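Local coordinates for ankyrin repeat domain protein (Legionella pneumophila subsp. pneumophila, PDB 6MCA), which is a bacterial effector with ankyrin repeats and a cysteine protease-like part that interacts with the host LARP7 component of the 7SK snRNP complex, at residues Ala391-Ile396 against Ala433-Asn438; Gly167-Val172 against Leu181-Phe186; Asp197-Phe202 against Asp381-Trp386; Phe186-Thr191 against Ala350-Val355. All blocks are in the same frame, centred on the assembly; numbering follows the deposited sequence.

Contact 1: residues Ala391-Ile396 against Ala433-Asn438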
loop_
_atom_site.group_PDB
_atom_site.type_symbol
_atom_site.label_atom_id
_atom_site.label_comp_id
_atom_site.label_asym_id
_atom_site.label_seq_id
_atom_site.Cartn_x
_atom_site.Cartn_y
_atom_site.Cartn_z
ATOM N N ALA A 391 10.753 -1.925 10.633
ATOM C CA ALA A 391 11.060 -0.900 9.640
ATOM C C ALA A 391 12.204 -0.008 10.107
ATOM O O ALA A 391 13.099 0.341 9.318
ATOM C CB ALA A 391 9.810 -0.073 9.341
ATOM N N LEU A 392 12.198 0.366 11.392
ATOM C CA LEU A 392 13.296 1.170 11.922
ATOM C C LEU A 392 14.629 0.435 11.805
ATOM O O LEU A 392 15.646 1.028 11.416
ATOM C CB LEU A 392 13.010 1.544 13.377
ATOM C CG LEU A 392 14.050 2.413 14.085
ATOM C CD1 LEU A 392 14.319 3.677 13.289
ATOM C CD2 LEU A 392 13.585 2.754 15.490
ATOM N N ASP A 393 14.640 -0.863 12.125
ATOM C CA ASP A 393 15.865 -1.650 12.022
ATOM C C ASP A 393 16.323 -1.774 10.575
ATOM O O ASP A 393 17.527 -1.755 10.299
ATOM C CB ASP A 393 15.652 -3.035 12.634
ATOM C CG ASP A 393 15.470 -2.986 14.137
ATOM O OD1 ASP A 393 15.742 -1.926 14.737
ATOM O OD2 ASP A 393 15.050 -4.010 14.717
ATOM N N GLU A 394 15.379 -1.920 9.640
ATOM C CA GLU A 394 15.735 -1.945 8.224
ATOM C C GLU A 394 16.447 -0.661 7.823
ATOM O O GLU A 394 17.482 -0.694 7.145
ATOM C CB GLU A 394 14.484 -2.148 7.369
ATOM C CG GLU A 394 14.107 -3.597 7.131
ATOM C CD GLU A 394 12.880 -3.738 6.249
ATOM O OE1 GLU A 394 12.211 -2.715 5.989
ATOM O OE2 GLU A 394 12.585 -4.872 5.816
ATOM N N CYS A 395 15.900 0.486 8.234
ATOM C CA CYS A 395 16.540 1.762 7.918
ATOM C C CYS A 395 17.942 1.840 8.512
ATOM O O CYS A 395 18.901 2.232 7.831
ATOM C CB CYS A 395 15.680 2.920 8.421
ATOM S SG CYS A 395 14.656 3.675 7.150
ATOM N N ILE A 396 18.078 1.471 9.788
ATOM C CA ILE A 396 19.373 1.568 10.458
ATOM C C ILE A 396 20.397 0.664 9.781
ATOM O O ILE A 396 21.556 1.052 9.584
ATOM C CB ILE A 396 19.226 1.242 11.954
ATOM C CG1 ILE A 396 18.450 2.353 12.660
ATOM C CG2 ILE A 396 20.589 1.049 12.603
ATOM C CD1 ILE A 396 18.092 2.024 14.083
ATOM N N ALA A 433 14.725 6.271 20.002
ATOM C CA ALA A 433 15.491 7.507 19.898
ATOM C C ALA A 433 16.981 7.250 20.072
ATOM O O ALA A 433 17.801 7.888 19.411
ATOM C CB ALA A 433 14.996 8.520 20.930
ATOM N N GLU A 434 17.350 6.331 20.966
ATOM C CA GLU A 434 18.752 5.948 21.100
ATOM C C GLU A 434 19.266 5.325 19.807
ATOM O O GLU A 434 20.343 5.686 19.307
ATOM C CB GLU A 434 18.917 4.977 22.270
ATOM C CG GLU A 434 20.298 4.980 22.902
ATOM C CD GLU A 434 20.514 6.164 23.823
ATOM O OE1 GLU A 434 21.182 7.132 23.405
ATOM O OE2 GLU A 434 20.012 6.126 24.967
ATOM N N LYS A 435 18.497 4.380 19.256
ATOM C CA LYS A 435 18.844 3.778 17.970
ATOM C C LYS A 435 19.078 4.840 16.903
ATOM O O LYS A 435 20.036 4.753 16.125
ATOM C CB LYS A 435 17.735 2.827 17.519
ATOM C CG LYS A 435 17.702 1.477 18.210
ATOM C CD LYS A 435 16.737 0.550 17.482
ATOM C CE LYS A 435 16.371 -0.662 18.318
ATOM N NZ LYS A 435 15.276 -1.448 17.684
ATOM N N ILE A 436 18.211 5.852 16.853
ATOM C CA ILE A 436 18.296 6.860 15.799
ATOM C C ILE A 436 19.462 7.813 16.050
ATOM O O ILE A 436 20.204 8.168 15.125
ATOM C CB ILE A 436 16.959 7.615 15.685
ATOM C CG1 ILE A 436 15.858 6.673 15.194
ATOM C CG2 ILE A 436 17.093 8.810 14.758
ATOM C CD1 ILE A 436 14.459 7.145 15.522
ATOM N N LEU A 437 19.639 8.246 17.301
ATOM C CA LEU A 437 20.712 9.169 17.643
ATOM C C LEU A 437 22.084 8.541 17.465
ATOM O O LEU A 437 23.067 9.274 17.312
ATOM C CB LEU A 437 20.548 9.660 19.080
ATOM C CG LEU A 437 19.393 10.635 19.323
ATOM C CD1 LEU A 437 19.240 10.927 20.809
ATOM C CD2 LEU A 437 19.593 11.915 18.531
ATOM N N ASN A 438 22.176 7.207 17.492
ATOM C CA ASN A 438 23.432 6.565 17.115
ATOM C C ASN A 438 23.900 7.013 15.734
ATOM O O ASN A 438 25.108 7.092 15.482
ATOM C CB ASN A 438 23.280 5.044 17.148
ATOM C CG ASN A 438 23.892 4.426 18.386
ATOM O OD1 ASN A 438 24.281 5.129 19.319
ATOM N ND2 ASN A 438 23.985 3.102 18.400
#
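K435 reaches across from 433-438 to D393 of 391-396 and closes a salt bridge, its NZ 3.0 Å from D393 OD1. The ammonium group meets OD1 on the syn lone pair, the side facing the other carboxylate oxygen, while OD2 stays farther off. K435 gets there as a straight rod: its chain is extended all the way beyond CG, so its methylenes bridge the gap before the charge is delivered. The same stem does apolar work. I396, with CG1 beside its backbone N (chi1 -69°) and an extended end, points CD1 across the lysine at about a right angle, and this methyl comes to 3.5 Å from K435 CB. L392 CD2 lies 4.3 Å from K435 CD, farther along the stem. Deeper in, L392 and I436 also cross nearly at right angles, L392 CD1 resting 3.9 Å from I436 CG1. The contact is thus layered: buried L392 and I436 form the inner layer, with I396, the K435 stem and the ion pair nearer the surface. L414 of helix 404-421 touches both L392 and I436 and adds to the apolar layer. The short segments run almost parallel, 14° apart with axes 10.8 Å from each other. Helices 373-399 and 427-440 thus lie side by side, both packed on helix 404-421, consistent with an alpha-helical array in this part of the chain.

Contact 2: residues Gly167-Val172 against Leu181-Phe186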
loop_
_atom_site.group_PDB
_atom_site.type_symbol
_atom_site.label_atom_id
_atom_site.label_comp_id
_atom_site.label_asym_id
_atom_site.label_seq_id
_atom_site.Cartn_x
_atom_site.Cartn_y
_atom_site.Cartn_z
ATOM N N GLY A 167 3.802 15.177 6.121
ATOM C CA GLY A 167 4.674 15.856 5.184
ATOM C C GLY A 167 5.272 14.920 4.151
ATOM O O GLY A 167 4.790 13.810 3.903
ATOM N N ASP A 168 6.352 15.391 3.539
ATOM C CA ASP A 168 7.044 14.669 2.484
ATOM C C ASP A 168 8.430 14.243 2.949
ATOM O O ASP A 168 8.910 14.637 4.016
ATOM C CB ASP A 168 7.162 15.530 1.220
ATOM C CG ASP A 168 5.817 16.000 0.704
ATOM O OD1 ASP A 168 4.880 15.177 0.644
ATOM O OD2 ASP A 168 5.701 17.194 0.356
ATOM N N VAL A 169 9.067 13.413 2.125
ATOM C CA VAL A 169 10.477 13.077 2.293
ATOM C C VAL A 169 11.025 12.680 0.931
ATOM O O VAL A 169 10.310 12.135 0.090
ATOM C CB VAL A 169 10.698 11.960 3.342
ATOM C CG1 VAL A 169 10.402 10.587 2.752
ATOM C CG2 VAL A 169 12.118 12.021 3.892
ATOM N N ASP A 170 12.299 12.974 0.701
ATOM C CA ASP A 170 12.918 12.705 -0.589
ATOM C C ASP A 170 13.697 11.397 -0.535
ATOM O O ASP A 170 14.547 11.210 0.342
ATOM C CB ASP A 170 13.829 13.857 -1.012
ATOM C CG ASP A 170 13.055 15.025 -1.592
ATOM O OD1 ASP A 170 11.965 15.338 -1.069
ATOM O OD2 ASP A 170 13.530 15.623 -2.582
ATOM N N ILE A 171 13.395 10.504 -1.471
ATOM C CA ILE A 171 14.130 9.258 -1.624
ATOM C C ILE A 171 14.924 9.329 -2.924
ATOM O O ILE A 171 14.798 10.268 -3.706
ATOM C CB ILE A 171 13.206 8.025 -1.593
ATOM C CG1 ILE A 171 12.277 8.014 -2.808
ATOM C CG2 ILE A 171 12.407 7.988 -0.297
ATOM C CD1 ILE A 171 11.534 6.708 -2.995
ATOM N N VAL A 172 15.755 8.317 -3.149
ATOM C CA VAL A 172 16.662 8.287 -4.291
ATOM C C VAL A 172 16.113 7.322 -5.331
ATOM O O VAL A 172 15.812 6.164 -5.017
ATOM C CB VAL A 172 18.082 7.882 -3.859
ATOM C CG1 VAL A 172 19.010 7.841 -5.057
ATOM C CG2 VAL A 172 18.606 8.842 -2.803
ATOM N N LEU A 181 8.286 11.918 -1.897
ATOM C CA LEU A 181 7.409 10.838 -1.474
ATOM C C LEU A 181 6.515 11.380 -0.373
ATOM O O LEU A 181 7.006 11.979 0.592
ATOM C CB LEU A 181 8.216 9.631 -0.976
ATOM C CG LEU A 181 7.474 8.437 -0.367
ATOM C CD1 LEU A 181 8.160 7.145 -0.766
ATOM C CD2 LEU A 181 7.397 8.540 1.152
ATOM N N ASP A 182 5.210 11.172 -0.522
ATOM C CA ASP A 182 4.218 11.700 0.406
ATOM C C ASP A 182 3.983 10.676 1.512
ATOM O O ASP A 182 3.469 9.582 1.256
ATOM C CB ASP A 182 2.923 12.027 -0.334
ATOM C CG ASP A 182 1.895 12.702 0.552
ATOM O OD1 ASP A 182 2.251 13.123 1.674
ATOM O OD2 ASP A 182 0.727 12.814 0.123
ATOM N N TYR A 183 4.364 11.035 2.742
ATOM C CA TYR A 183 4.127 10.158 3.885
ATOM C C TYR A 183 2.646 9.858 4.069
ATOM O O TYR A 183 2.284 8.770 4.529
ATOM C CB TYR A 183 4.679 10.796 5.161
ATOM C CG TYR A 183 6.162 10.605 5.392
ATOM C CD1 TYR A 183 6.802 9.431 5.018
ATOM C CD2 TYR A 183 6.918 11.600 5.999
ATOM C CE1 TYR A 183 8.157 9.256 5.239
ATOM C CE2 TYR A 183 8.271 11.434 6.221
ATOM C CZ TYR A 183 8.885 10.262 5.840
ATOM O OH TYR A 183 10.232 10.096 6.061
ATOM N N GLU A 184 1.779 10.807 3.717
ATOM C CA GLU A 184 0.353 10.708 3.999
ATOM C C GLU A 184 -0.461 10.162 2.833
ATOM O O GLU A 184 -1.655 9.899 3.005
ATOM C CB GLU A 184 -0.191 12.084 4.401
ATOM C CG GLU A 184 0.704 12.829 5.381
ATOM C CD GLU A 184 0.251 14.255 5.626
ATOM O OE1 GLU A 184 -0.856 14.444 6.174
ATOM O OE2 GLU A 184 1.003 15.188 5.271
ATOM N N GLY A 185 0.146 9.986 1.662
ATOM C CA GLY A 185 -0.592 9.466 0.522
ATOM C C GLY A 185 -0.916 7.995 0.710
ATOM O O GLY A 185 -0.037 7.186 1.032
ATOM N N PHE A 186 -2.182 7.641 0.512
ATOM C CA PHE A 186 -2.646 6.270 0.678
ATOM C C PHE A 186 -2.796 5.606 -0.685
ATOM O O PHE A 186 -3.400 6.177 -1.597
ATOM C CB PHE A 186 -3.977 6.227 1.432
ATOM C CG PHE A 186 -4.539 4.842 1.587
ATOM C CD1 PHE A 186 -4.068 3.997 2.578
ATOM C CD2 PHE A 186 -5.535 4.384 0.740
ATOM C CE1 PHE A 186 -4.582 2.721 2.723
ATOM C CE2 PHE A 186 -6.052 3.109 0.878
ATOM C CZ PHE A 186 -5.574 2.276 1.872
#
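The ring of Y183 lies obliquely against V169, its OH 3.3 Å from V169 CB and its CZ 3.5 Å from V169 CG1; CG beside the backbone N (chi1 -82°) turns it that way. G167 O approaches near the ring's root, by CB and CD2, and D168 O lies obliquely off the CD2-CE2 side. Two carboxylates meet on the other face of the hairpin: D168 OD1 and D182 OD1 are 3.5 Å apart with planes turned 77° to each other. With E180 also close to D168, this probably disfavours full ionisation of all three. The carboxylate of E184 is met from above its plane by G167 N, at 2.9 Å from OE2. D182 OD1 accepts from E184 N, also well out of its carboxylate plane, which makes an Asx turn. V169 and L181 form an antiparallel hydrogen-bonded pair, with V169 N 2.9 Å from L181 O and L181 N 2.8 Å from V169 O. Y183 N adds a bond to G167 O at 3.0 Å, beyond the non-hydrogen-bonded pair D168-D182. This two-stranded hairpin is wedged between helices: F153 and A156 of helix 147-162 touch L181, K157 binds D182 O and G185 O, and I413 of helix 404-421 touches V169 and Y183.

Contact 3: residues Asp197-Phe202 against Asp381-Trp386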
loop_
_atom_site.group_PDB
_atom_site.type_symbol
_atom_site.label_atom_id
_atom_site.label_comp_id
_atom_site.label_asym_id
_atom_site.label_seq_id
_atom_site.Cartn_x
_atom_site.Cartn_y
_atom_site.Cartn_z
ATOM N N ASP A 197 2.693 -8.874 3.264
ATOM C CA ASP A 197 4.115 -9.150 3.452
ATOM C C ASP A 197 4.540 -8.938 4.903
ATOM O O ASP A 197 5.384 -9.678 5.426
ATOM C CB ASP A 197 4.948 -8.277 2.516
ATOM C CG ASP A 197 6.425 -8.598 2.590
ATOM O OD1 ASP A 197 6.834 -9.641 2.035
ATOM O OD2 ASP A 197 7.176 -7.812 3.205
ATOM N N SER A 198 3.961 -7.937 5.571
ATOM C CA SER A 198 4.284 -7.680 6.967
ATOM C C SER A 198 3.802 -8.812 7.859
ATOM O O SER A 198 4.503 -9.212 8.791
ATOM C CB SER A 198 3.672 -6.351 7.407
ATOM O OG SER A 198 3.646 -6.238 8.818
ATOM N N LEU A 199 2.608 -9.344 7.590
ATOM C CA LEU A 199 2.143 -10.507 8.342
ATOM C C LEU A 199 3.062 -11.705 8.120
ATOM O O LEU A 199 3.404 -12.425 9.071
ATOM C CB LEU A 199 0.707 -10.851 7.947
ATOM C CG LEU A 199 -0.372 -9.872 8.406
ATOM C CD1 LEU A 199 -1.725 -10.277 7.847
ATOM C CD2 LEU A 199 -0.416 -9.793 9.925
ATOM N N ARG A 200 3.470 -11.930 6.866
ATOM C CA ARG A 200 4.377 -13.034 6.565
ATOM C C ARG A 200 5.682 -12.900 7.341
ATOM O O ARG A 200 6.172 -13.872 7.929
ATOM C CB ARG A 200 4.655 -13.094 5.062
ATOM C CG ARG A 200 5.677 -14.150 4.675
ATOM C CD ARG A 200 6.128 -13.990 3.232
ATOM N NE ARG A 200 6.951 -12.799 3.040
ATOM C CZ ARG A 200 8.257 -12.750 3.272
ATOM N NH1 ARG A 200 8.896 -13.826 3.709
ATOM N NH2 ARG A 200 8.926 -11.623 3.068
ATOM N N ARG A 201 6.263 -11.699 7.349
ATOM C CA ARG A 201 7.484 -11.477 8.116
ATOM C C ARG A 201 7.235 -11.610 9.613
ATOM O O ARG A 201 8.117 -12.067 10.351
ATOM C CB ARG A 201 8.061 -10.097 7.802
ATOM C CG ARG A 201 8.436 -9.895 6.349
ATOM C CD ARG A 201 8.925 -8.477 6.102
ATOM N NE ARG A 201 9.333 -8.282 4.715
ATOM C CZ ARG A 201 10.525 -8.615 4.234
ATOM N NH1 ARG A 201 11.432 -9.163 5.031
ATOM N NH2 ARG A 201 10.810 -8.403 2.957
ATOM N N PHE A 202 6.045 -11.223 10.072
ATOM C CA PHE A 202 5.740 -11.242 11.496
ATOM C C PHE A 202 5.704 -12.664 12.032
ATOM O O PHE A 202 6.360 -12.975 13.033
ATOM C CB PHE A 202 4.408 -10.533 11.741
ATOM C CG PHE A 202 3.962 -10.549 13.171
ATOM C CD1 PHE A 202 4.695 -9.898 14.149
ATOM C CD2 PHE A 202 2.801 -11.210 13.537
ATOM C CE1 PHE A 202 4.281 -9.909 15.467
ATOM C CE2 PHE A 202 2.382 -11.224 14.853
ATOM C CZ PHE A 202 3.123 -10.574 15.819
ATOM N N ASP A 381 -1.808 -5.173 18.544
ATOM C CA ASP A 381 -0.822 -4.258 19.116
ATOM C C ASP A 381 0.592 -4.813 18.979
ATOM O O ASP A 381 1.526 -4.089 18.603
ATOM C CB ASP A 381 -1.149 -3.985 20.585
ATOM C CG ASP A 381 -2.380 -3.118 20.756
ATOM O OD1 ASP A 381 -2.671 -2.308 19.850
ATOM O OD2 ASP A 381 -3.054 -3.245 21.800
ATOM N N GLU A 382 0.768 -6.101 19.291
ATOM C CA GLU A 382 2.087 -6.716 19.174
ATOM C C GLU A 382 2.599 -6.653 17.739
ATOM O O GLU A 382 3.762 -6.302 17.502
ATOM C CB GLU A 382 2.035 -8.163 19.667
ATOM C CG GLU A 382 3.397 -8.776 19.943
ATOM C CD GLU A 382 3.372 -9.760 21.098
ATOM O OE1 GLU A 382 2.274 -10.031 21.628
ATOM O OE2 GLU A 382 4.452 -10.262 21.475
ATOM N N TRP A 383 1.735 -6.968 16.770
ATOM C CA TRP A 383 2.128 -6.930 15.365
ATOM C C TRP A 383 2.509 -5.520 14.933
ATOM O O TRP A 383 3.518 -5.326 14.244
ATOM C CB TRP A 383 0.990 -7.475 14.500
ATOM C CG TRP A 383 1.125 -7.199 13.031
ATOM C CD1 TRP A 383 2.191 -7.499 12.232
ATOM C CD2 TRP A 383 0.151 -6.578 12.181
ATOM N NE1 TRP A 383 1.944 -7.098 10.940
ATOM C CE2 TRP A 383 0.698 -6.532 10.882
ATOM C CE3 TRP A 383 -1.129 -6.055 12.393
ATOM C CZ2 TRP A 383 0.009 -5.983 9.801
ATOM C CZ3 TRP A 383 -1.811 -5.511 11.318
ATOM C CH2 TRP A 383 -1.240 -5.479 10.039
ATOM N N VAL A 384 1.722 -4.520 15.336
ATOM C CA VAL A 384 1.998 -3.150 14.910
ATOM C C VAL A 384 3.320 -2.657 15.490
ATOM O O VAL A 384 4.139 -2.056 14.778
ATOM C CB VAL A 384 0.825 -2.227 15.291
ATOM C CG1 VAL A 384 1.225 -0.766 15.149
ATOM C CG2 VAL A 384 -0.387 -2.533 14.421
ATOM N N GLU A 385 3.559 -2.903 16.783
ATOM C CA GLU A 385 4.815 -2.456 17.380
ATOM C C GLU A 385 6.007 -3.197 16.781
ATOM O O GLU A 385 7.060 -2.593 16.517
ATOM C CB GLU A 385 4.769 -2.634 18.898
ATOM C CG GLU A 385 3.828 -1.668 19.609
ATOM C CD GLU A 385 4.149 -0.211 19.322
ATOM O OE1 GLU A 385 3.301 0.481 18.721
ATOM O OE2 GLU A 385 5.250 0.244 19.700
ATOM N N TRP A 386 5.858 -4.508 16.552
ATOM C CA TRP A 386 6.922 -5.272 15.915
ATOM C C TRP A 386 7.239 -4.725 14.531
ATOM O O TRP A 386 8.409 -4.643 14.145
ATOM C CB TRP A 386 6.530 -6.749 15.831
ATOM C CG TRP A 386 7.538 -7.595 15.116
ATOM C CD1 TRP A 386 8.553 -8.313 15.678
ATOM C CD2 TRP A 386 7.634 -7.808 13.700
ATOM N NE1 TRP A 386 9.273 -8.959 14.704
ATOM C CE2 TRP A 386 8.730 -8.665 13.481
ATOM C CE3 TRP A 386 6.899 -7.355 12.599
ATOM C CZ2 TRP A 386 9.108 -9.079 12.205
ATOM C CZ3 TRP A 386 7.278 -7.766 11.336
ATOM C CH2 TRP A 386 8.371 -8.620 11.149
#
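F202 slots between the indoles of W383 and W386 and meets each in a different role. Toward W383 it offers a face: the five-membered ring of W383 turns its edge to that face, centroids 5.0 Å apart and planes at 60°, and W383 CA sits over the F202 ring in a CH-pi contact. Toward W386 the roles reverse, the edge of F202 pointing at the indole face, centroids 5.3 Å apart and planes at 69°. F202 CA joins in over the six-membered ring of W386, 3.9 Å from its centroid, and R201 CB touches W386 CH2 at 3.7 Å. L199 and S198 hold the W383 indole from other directions. L199 CD2 lies over one face, 3.8 Å from the five-membered ring centroid, and W383 NE1 donates to S198 OG at 2.9 Å, the oxygen lying somewhat out of the ring plane. S198 OG, anti to the backbone N (chi1 164°), is turned to the indole N-H. The segments cross nearly perpendicularly. Around this junction of helices 188-202 and 373-399, R162 of helix 147-162 makes a cation-pi contact with W383, V356 of helix 355-364 touches L199 and W383, and the loop residue L211 lies against F202.

Contact 4: residues Phe186-Thr191 against Ala350-Val355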
loop_
_atom_site.group_PDB
_atom_site.type_symbol
_atom_site.label_atom_id
_atom_site.label_comp_id
_atom_site.label_asym_id
_atom_site.label_seq_id
_atom_site.Cartn_x
_atom_site.Cartn_y
_atom_site.Cartn_z
ATOM N N PHE A 186 -2.182 7.641 0.512
ATOM C CA PHE A 186 -2.646 6.270 0.678
ATOM C C PHE A 186 -2.796 5.606 -0.685
ATOM O O PHE A 186 -3.400 6.177 -1.597
ATOM C CB PHE A 186 -3.977 6.227 1.432
ATOM C CG PHE A 186 -4.539 4.842 1.587
ATOM C CD1 PHE A 186 -4.068 3.997 2.578
ATOM C CD2 PHE A 186 -5.535 4.384 0.740
ATOM C CE1 PHE A 186 -4.582 2.721 2.723
ATOM C CE2 PHE A 186 -6.052 3.109 0.878
ATOM C CZ PHE A 186 -5.574 2.276 1.872
ATOM N N ILE A 187 -2.243 4.401 -0.813
ATOM C CA ILE A 187 -2.355 3.592 -2.022
ATOM C C ILE A 187 -2.907 2.233 -1.613
ATOM O O ILE A 187 -2.287 1.526 -0.811
ATOM C CB ILE A 187 -1.006 3.440 -2.743
ATOM C CG1 ILE A 187 -0.349 4.808 -2.940
ATOM C CG2 ILE A 187 -1.194 2.740 -4.080
ATOM C CD1 ILE A 187 1.103 4.739 -3.351
ATOM N N LEU A 188 -4.063 1.866 -2.171
ATOM C CA LEU A 188 -4.808 0.719 -1.658
ATOM C C LEU A 188 -4.115 -0.600 -1.983
ATOM O O LEU A 188 -3.882 -1.425 -1.091
ATOM C CB LEU A 188 -6.232 0.733 -2.214
ATOM C CG LEU A 188 -7.165 -0.365 -1.702
ATOM C CD1 LEU A 188 -7.277 -0.310 -0.186
ATOM C CD2 LEU A 188 -8.536 -0.245 -2.348
ATOM N N GLU A 189 -3.799 -0.830 -3.260
ATOM C CA GLU A 189 -3.161 -2.086 -3.649
ATOM C C GLU A 189 -1.796 -2.236 -2.991
ATOM O O GLU A 189 -1.437 -3.325 -2.514
ATOM C CB GLU A 189 -3.036 -2.156 -5.172
ATOM C CG GLU A 189 -4.334 -1.859 -5.910
ATOM C CD GLU A 189 -4.258 -2.198 -7.387
ATOM O OE1 GLU A 189 -4.135 -3.396 -7.719
ATOM O OE2 GLU A 189 -4.326 -1.266 -8.216
ATOM N N PHE A 190 -1.022 -1.148 -2.957
ATOM C CA PHE A 190 0.240 -1.152 -2.230
ATOM C C PHE A 190 0.027 -1.515 -0.768
ATOM O O PHE A 190 0.796 -2.297 -0.199
ATOM C CB PHE A 190 0.915 0.216 -2.351
ATOM C CG PHE A 190 2.115 0.386 -1.460
ATOM C CD1 PHE A 190 3.358 -0.082 -1.854
ATOM C CD2 PHE A 190 2.001 1.020 -0.233
ATOM C CE1 PHE A 190 4.465 0.075 -1.041
ATOM C CE2 PHE A 190 3.103 1.177 0.586
ATOM C CZ PHE A 190 4.337 0.705 0.180
ATOM N N THR A 191 -1.014 -0.955 -0.145
ATOM C CA THR A 191 -1.270 -1.231 1.265
ATOM C C THR A 191 -1.608 -2.701 1.488
ATOM O O THR A 191 -1.108 -3.321 2.432
ATOM C CB THR A 191 -2.396 -0.334 1.784
ATOM O OG1 THR A 191 -1.948 1.027 1.812
ATOM C CG2 THR A 191 -2.808 -0.746 3.186
ATOM N N ALA A 350 -5.357 2.841 8.692
ATOM C CA ALA A 350 -5.798 2.225 9.938
ATOM C C ALA A 350 -6.955 1.264 9.700
ATOM O O ALA A 350 -7.042 0.211 10.345
ATOM C CB ALA A 350 -6.193 3.304 10.946
ATOM N N ASN A 351 -7.853 1.608 8.773
ATOM C CA ASN A 351 -8.962 0.716 8.451
ATOM C C ASN A 351 -8.458 -0.604 7.886
ATOM O O ASN A 351 -8.978 -1.673 8.229
ATOM C CB ASN A 351 -9.917 1.392 7.465
ATOM C CG ASN A 351 -10.778 2.454 8.121
ATOM O OD1 ASN A 351 -10.875 2.522 9.346
ATOM N ND2 ASN A 351 -11.411 3.288 7.305
ATOM N N VAL A 352 -7.443 -0.554 7.021
ATOM C CA VAL A 352 -6.890 -1.791 6.477
ATOM C C VAL A 352 -6.156 -2.573 7.563
ATOM O O VAL A 352 -6.250 -3.805 7.625
ATOM C CB VAL A 352 -5.978 -1.494 5.273
ATOM C CG1 VAL A 352 -5.402 -2.789 4.719
ATOM C CG2 VAL A 352 -6.751 -0.753 4.195
ATOM N N GLN A 353 -5.421 -1.876 8.436
ATOM C CA GLN A 353 -4.715 -2.563 9.516
ATOM C C GLN A 353 -5.683 -3.297 10.433
ATOM O O GLN A 353 -5.413 -4.426 10.860
ATOM C CB GLN A 353 -3.874 -1.577 10.334
ATOM C CG GLN A 353 -2.869 -0.754 9.548
ATOM C CD GLN A 353 -2.093 -1.573 8.540
ATOM O OE1 GLN A 353 -1.348 -2.484 8.901
ATOM N NE2 GLN A 353 -2.261 -1.247 7.264
ATOM N N ALA A 354 -6.821 -2.672 10.746
ATOM C CA ALA A 354 -7.778 -3.264 11.675
ATOM C C ALA A 354 -8.413 -4.543 11.147
ATOM O O ALA A 354 -9.085 -5.237 11.915
ATOM C CB ALA A 354 -8.872 -2.252 12.018
ATOM N N VAL A 355 -8.220 -4.872 9.867
ATOM C CA VAL A 355 -8.792 -6.097 9.313
ATOM C C VAL A 355 -8.242 -7.327 10.025
ATOM O O VAL A 355 -8.958 -8.320 10.206
ATOM C CB VAL A 355 -8.536 -6.155 7.792
ATOM C CG1 VAL A 355 -8.797 -7.552 7.247
ATOM C CG2 VAL A 355 -9.397 -5.133 7.070
#
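V352 is the residue of 350-355 through which most of the contact passes, and both its methyls are used. CG1 meets T191 CG2 at 3.6 Å. CG2 lies near the plane of the F186 ring, at its edge, 4.0 Å from F186 CZ; L188 CD1 approaches the same methyl more loosely, at 4.4 Å. V352 also touches C269 of strand 266-273, in the five-stranded sheet, and F225 of helix 215-233. One step on, Q353 folds back at chi2 (-44°) and brings NE2 to 4.1 Å from T191 CG2, a van der Waals approach: NE2 is hydrogen-bonded to W349 O instead. The T191 rotamer (chi1 -68°) puts CG2 anti to the backbone N, toward V352, and OG1 back to I187 O. OG1 donates to I187 O at 2.7 Å from above the carbonyl plane, while T191 N reaches that oxygen from the opposite face, so two bonds from one residue hold the first turn of helix 188-202. With no hydrogen bond across the two segments, cohesion here comes from dispersion between methyls and a ring edge, while the nearby polar atoms T191 OG1 and Q353 NE2 spend their bonds on I187 O and W349 O.

Helix 188-202 ties contacts 3 and 4 together: it packs its start on 350-355 and its end on 381-386, the two centres lying about 14 Å apart. They also touch directly, W383 CH2 being 3.2 Å from Q353 OE1. Helix 373-399 extends the chain of contacts from contact 3 to contact 1, whose centres are about 18 Å apart. The segments of contacts 2 and 4 overlap at F186, which makes contacts only in contact 4; a short connection leads from the hairpin to helix 188-202, and the centres are about 16 Å apart. Contact 4 lies most centrally, about 6 Å from the centre of the chain, and contact 1 farthest out, about 23 Å. Contact 4 touches the five-stranded sheet through V352, probably part of the cysteine protease-like region.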